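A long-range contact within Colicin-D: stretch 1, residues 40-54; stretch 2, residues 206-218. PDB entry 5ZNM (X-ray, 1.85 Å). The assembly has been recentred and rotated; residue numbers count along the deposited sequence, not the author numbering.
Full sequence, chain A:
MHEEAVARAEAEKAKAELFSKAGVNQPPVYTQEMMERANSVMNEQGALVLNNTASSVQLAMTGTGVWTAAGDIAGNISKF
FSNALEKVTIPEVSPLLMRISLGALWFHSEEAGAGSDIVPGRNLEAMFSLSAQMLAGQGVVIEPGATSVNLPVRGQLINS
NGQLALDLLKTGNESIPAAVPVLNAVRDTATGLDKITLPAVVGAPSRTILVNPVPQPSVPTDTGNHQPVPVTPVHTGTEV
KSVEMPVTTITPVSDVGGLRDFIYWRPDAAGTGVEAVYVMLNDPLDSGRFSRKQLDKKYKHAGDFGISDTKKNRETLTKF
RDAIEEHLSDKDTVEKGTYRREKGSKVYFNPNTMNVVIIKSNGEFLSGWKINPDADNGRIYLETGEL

Stretch 1 (40-54) SVMNEQGALVLNNTA
Stretch 2, residues 206-218: SRTILVNPVPQPS

How do two segments whose touching residues are at least 159 positions apart in sequence come to lie side by side? They run as parallel beta strands, residues 207-212 against 49-51, with axes 4.5 Å apart at closest approach and 29° between their directions. Val 49 pairs with Leu 210, Leu 50 with Val 211 and Asn 51 with Asn 212, at CA-CA distances of 4.6, 4.7 and 4.9 Å. Four backbone hydrogen bonds fix this register: Leu 210 N to Leu 48 O, Leu 50 N to Leu 210 O and Asn 212 N to Leu 50 O, each 2.8 Å, then Asn 52 N to Asn 212 O, 3.0 Å. Leu 50 thus gives and receives, as parallel pairing requires.

Which bump fills which hollow? Leu 210 (chi1 m, chi2 t) is the largest bump, with 116 Å² covered. Its CD1 enters a hollow formed by the end of the helix and the loop after it, 3.5 Å from Val 41 CG1, 4.0 Å from Met 42 CG and 4.1 Å from Ala 47 CB. Between helix and strand, a type I turn from Glu 44 to Ala 47 reverses the chain. Val 49 (chi1 t) shares the sheet face of Leu 210, its CG2 4.1 Å from Leu 210 CB. On the face of Leu 50 and Val 211, Leu 50 (m, t) lays its CD1 3.7 Å from Ile 209 CG2 and 4.2 Å from Val 211 CG2.

What secures the start of the pairing? Arg 207 starts sideways, but its end comes nearer, and its NH2 and NH1 both donate to Gly 46 O, at 2.8 and 3.0 Å. That oxygen sits at the guanidinium edge, while Leu 48 CD1 covers one face, 3.7 Å from Arg 207 CZ. Water 1 bridges the backbones, accepting from Leu 48 N and donating to Thr 208 O, both at 2.9 Å.

How does the contact continue once the strands end? Asn 52 (phi/psi -88/36, chi1 m) points toward the second stretch, its ND2 3.4 Å from Val 211 CG1. Water 3 donates to Asn 52 OD1 (3.0 Å) and Pro 213 O (2.6 Å). Next, Thr 53 (chi1 m) accepts a hydrogen bond at OG1 from Gln 216 N, 3.1 Å, while its CG2 lies 4.2 Å from Pro 217 CB. Water 2 links the two stretches here, accepting from Asn 51 ND2 (3.0 Å), donating to Gln 216 O (2.8 Å) and lying 2.7 Å from Thr 53 OG1.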

# COMPACT_ATOMS: atom_id res chain seq x y z
N SER A 40 -5.71 -10.44 23.19
CA SER A 40 -6.77 -11.43 23.46
C SER A 40 -8.06 -11.07 22.75
O SER A 40 -8.68 -11.91 22.09
CB SER A 40 -7.05 -11.53 24.97
OG SER A 40 -6.08 -12.30 25.66
N VAL A 41 -8.48 -9.81 22.89
CA VAL A 41 -9.79 -9.40 22.40
C VAL A 41 -9.84 -9.38 20.88
O VAL A 41 -10.86 -9.73 20.27
CB VAL A 41 -10.15 -8.04 23.02
CG1 VAL A 41 -11.21 -7.34 22.23
CG2 VAL A 41 -10.62 -8.23 24.46
N MET A 42 -8.74 -9.00 20.22
CA MET A 42 -8.74 -8.97 18.76
C MET A 42 -8.61 -10.36 18.14
O MET A 42 -8.89 -10.52 16.95
CB MET A 42 -7.63 -8.08 18.23
CG MET A 42 -7.91 -6.60 18.37
SD MET A 42 -6.68 -5.62 17.50
CE MET A 42 -5.20 -6.10 18.39
N ASN A 43 -8.18 -11.35 18.91
CA ASN A 43 -8.02 -12.70 18.41
C ASN A 43 -9.22 -13.59 18.71
O ASN A 43 -9.16 -14.80 18.45
CB ASN A 43 -6.74 -13.32 18.97
CG ASN A 43 -5.52 -12.91 18.19
OD1 ASN A 43 -5.18 -13.54 17.19
ND2 ASN A 43 -4.87 -11.83 18.62
N GLU A 44 -10.32 -13.04 19.23
CA GLU A 44 -11.56 -13.80 19.29
C GLU A 44 -12.01 -14.16 17.88
O GLU A 44 -11.71 -13.46 16.91
CB GLU A 44 -12.65 -13.01 20.02
CG GLU A 44 -12.41 -12.82 21.52
CD GLU A 44 -13.15 -13.85 22.38
OE1 GLU A 44 -14.30 -14.19 22.04
OE2 GLU A 44 -12.58 -14.30 23.39
N GLN A 45 -12.74 -15.27 17.76
CA GLN A 45 -13.02 -15.84 16.44
C GLN A 45 -13.88 -14.91 15.59
O GLN A 45 -13.69 -14.83 14.37
CB GLN A 45 -13.70 -17.21 16.59
CG GLN A 45 -15.21 -17.18 16.88
CD GLN A 45 -15.56 -16.85 18.32
OE1 GLN A 45 -14.74 -16.32 19.08
NE2 GLN A 45 -16.79 -17.18 18.72
N GLY A 46 -14.82 -14.18 16.20
CA GLY A 46 -15.72 -13.34 15.43
C GLY A 46 -15.39 -11.86 15.47
O GLY A 46 -16.25 -11.02 15.20
N ALA A 47 -14.14 -11.53 15.79
CA ALA A 47 -13.74 -10.13 15.87
C ALA A 47 -13.58 -9.53 14.47
O ALA A 47 -13.03 -10.17 13.57
CB ALA A 47 -12.43 -9.98 16.65
N LEU A 48 -14.09 -8.32 14.30
CA LEU A 48 -13.82 -7.50 13.12
C LEU A 48 -13.05 -6.28 13.59
O LEU A 48 -13.52 -5.55 14.47
CB LEU A 48 -15.12 -7.05 12.45
CG LEU A 48 -15.92 -8.04 11.61
CD1 LEU A 48 -17.25 -7.39 11.29
CD2 LEU A 48 -15.16 -8.39 10.33
N VAL A 49 -11.87 -6.05 13.01
CA VAL A 49 -10.99 -4.98 13.45
C VAL A 49 -10.77 -4.00 12.31
O VAL A 49 -10.45 -4.40 11.18
CB VAL A 49 -9.65 -5.53 13.97
CG1 VAL A 49 -8.77 -4.38 14.52
CG2 VAL A 49 -9.89 -6.61 15.01
N LEU A 50 -10.94 -2.72 12.62
CA LEU A 50 -10.45 -1.60 11.83
C LEU A 50 -9.11 -1.14 12.39
O LEU A 50 -8.96 -0.97 13.60
CB LEU A 50 -11.44 -0.43 11.88
CG LEU A 50 -12.79 -0.59 11.21
CD1 LEU A 50 -13.79 0.41 11.77
CD2 LEU A 50 -12.60 -0.41 9.70
N ASN A 51 -8.15 -0.91 11.51
CA ASN A 51 -6.89 -0.31 11.92
C ASN A 51 -6.92 1.18 11.61
O ASN A 51 -7.47 1.59 10.58
CB ASN A 51 -5.70 -0.98 11.22
CG ASN A 51 -5.46 -2.38 11.72
OD1 ASN A 51 -5.83 -2.72 12.85
ND2 ASN A 51 -4.81 -3.21 10.89
N ASN A 52 -6.34 2.00 12.48
CA ASN A 52 -6.26 3.43 12.20
C ASN A 52 -5.00 3.79 11.40
O ASN A 52 -4.41 4.85 11.61
CB ASN A 52 -6.36 4.24 13.49
CG ASN A 52 -7.81 4.46 13.94
OD1 ASN A 52 -8.07 5.12 14.95
ND2 ASN A 52 -8.74 3.91 13.20
N THR A 53 -4.57 2.92 10.49
CA THR A 53 -3.58 3.26 9.48
C THR A 53 -4.13 4.33 8.54
O THR A 53 -5.12 4.09 7.83
CB THR A 53 -3.26 1.99 8.69
OG1 THR A 53 -3.02 0.92 9.62
CG2 THR A 53 -2.04 2.21 7.80
N ALA A 54 -3.51 5.50 8.52
CA ALA A 54 -4.14 6.62 7.83
C ALA A 54 -4.12 6.42 6.32
O ALA A 54 -3.17 5.86 5.76
CB ALA A 54 -3.43 7.93 8.18
N SER A 206 -26.91 -6.62 17.29
CA SER A 206 -25.95 -5.54 17.33
C SER A 206 -24.57 -6.07 17.02
O SER A 206 -24.23 -7.20 17.39
CB SER A 206 -25.93 -4.86 18.71
OG SER A 206 -27.25 -4.55 19.16
N ARG A 207 -23.76 -5.26 16.34
CA ARG A 207 -22.45 -5.68 15.86
C ARG A 207 -21.39 -4.81 16.51
O ARG A 207 -21.42 -3.58 16.39
CB ARG A 207 -22.37 -5.58 14.34
CG ARG A 207 -21.52 -6.64 13.62
CD ARG A 207 -20.50 -7.32 14.51
NE ARG A 207 -19.97 -8.54 13.88
CZ ARG A 207 -18.81 -9.10 14.19
NH1 ARG A 207 -18.01 -8.55 15.10
NH2 ARG A 207 -18.43 -10.21 13.57
N THR A 208 -20.44 -5.45 17.18
CA THR A 208 -19.26 -4.79 17.72
C THR A 208 -18.12 -4.79 16.70
O THR A 208 -17.78 -5.85 16.16
CB THR A 208 -18.82 -5.50 18.99
OG1 THR A 208 -19.83 -5.34 19.99
CG2 THR A 208 -17.49 -4.94 19.46
N ILE A 209 -17.52 -3.63 16.45
CA ILE A 209 -16.33 -3.52 15.61
C ILE A 209 -15.22 -2.96 16.47
O ILE A 209 -15.42 -1.94 17.14
CB ILE A 209 -16.57 -2.63 14.38
CG1 ILE A 209 -17.65 -3.24 13.49
CG2 ILE A 209 -15.27 -2.43 13.58
CD1 ILE A 209 -18.34 -2.22 12.63
N LEU A 210 -14.09 -3.65 16.51
CA LEU A 210 -12.93 -3.19 17.27
C LEU A 210 -12.11 -2.22 16.42
O LEU A 210 -12.07 -2.34 15.20
CB LEU A 210 -12.07 -4.38 17.69
CG LEU A 210 -12.76 -5.41 18.58
CD1 LEU A 210 -11.86 -6.60 18.84
CD2 LEU A 210 -13.18 -4.78 19.90
N VAL A 211 -11.45 -1.28 17.08
CA VAL A 211 -10.55 -0.38 16.37
C VAL A 211 -9.20 -0.44 17.06
O VAL A 211 -9.11 -0.18 18.27
CB VAL A 211 -11.07 1.07 16.33
CG1 VAL A 211 -10.13 1.94 15.53
CG2 VAL A 211 -12.46 1.13 15.72
N ASN A 212 -8.16 -0.80 16.31
CA ASN A 212 -6.80 -0.70 16.81
C ASN A 212 -6.31 0.72 16.52
O ASN A 212 -6.10 1.05 15.36
CB ASN A 212 -5.90 -1.74 16.13
CG ASN A 212 -4.49 -1.76 16.71
OD1 ASN A 212 -4.07 -0.85 17.44
ND2 ASN A 212 -3.75 -2.80 16.36
N PRO A 213 -6.17 1.59 17.51
CA PRO A 213 -5.82 2.98 17.22
C PRO A 213 -4.37 3.19 16.84
O PRO A 213 -4.03 4.31 16.44
CB PRO A 213 -6.15 3.71 18.54
CG PRO A 213 -6.05 2.69 19.57
CD PRO A 213 -6.34 1.35 18.95
N VAL A 214 -3.51 2.18 16.92
CA VAL A 214 -2.10 2.32 16.55
C VAL A 214 -1.98 2.07 15.05
O VAL A 214 -2.32 0.97 14.60
CB VAL A 214 -1.22 1.34 17.34
CG1 VAL A 214 0.25 1.57 16.99
CG2 VAL A 214 -1.46 1.47 18.85
N PRO A 215 -1.46 3.02 14.27
CA PRO A 215 -1.23 2.75 12.85
C PRO A 215 -0.39 1.49 12.68
O PRO A 215 0.54 1.23 13.45
CB PRO A 215 -0.49 4.00 12.35
CG PRO A 215 -0.93 5.09 13.33
CD PRO A 215 -1.01 4.38 14.65
N GLN A 216 -0.77 0.67 11.72
CA GLN A 216 -0.10 -0.61 11.58
C GLN A 216 -0.23 -1.12 10.15
O GLN A 216 -1.02 -2.05 9.89
CB GLN A 216 -0.68 -1.61 12.57
CG GLN A 216 0.28 -2.71 12.98
CD GLN A 216 -0.22 -3.41 14.22
OE1 GLN A 216 -1.09 -4.27 14.14
NE2 GLN A 216 0.29 -3.01 15.39
N PRO A 217 0.51 -0.55 9.20
CA PRO A 217 0.45 -1.07 7.82
C PRO A 217 0.95 -2.50 7.69
O PRO A 217 0.56 -3.20 6.75
CB PRO A 217 1.34 -0.08 7.05
CG PRO A 217 2.26 0.48 8.08
CD PRO A 217 1.45 0.57 9.34
N SER A 218 1.80 -2.95 8.61
CA SER A 218 2.16 -4.35 8.76
C SER A 218 2.67 -4.54 10.19
O SER A 218 2.86 -3.56 10.92
CB SER A 218 3.21 -4.78 7.72
OG SER A 218 4.18 -3.77 7.51
O HOH W 1 -15.44 -7.40 16.75
O HOH W 2 -3.51 -1.58 8.70
O HOH W 3 -5.65 6.36 16.16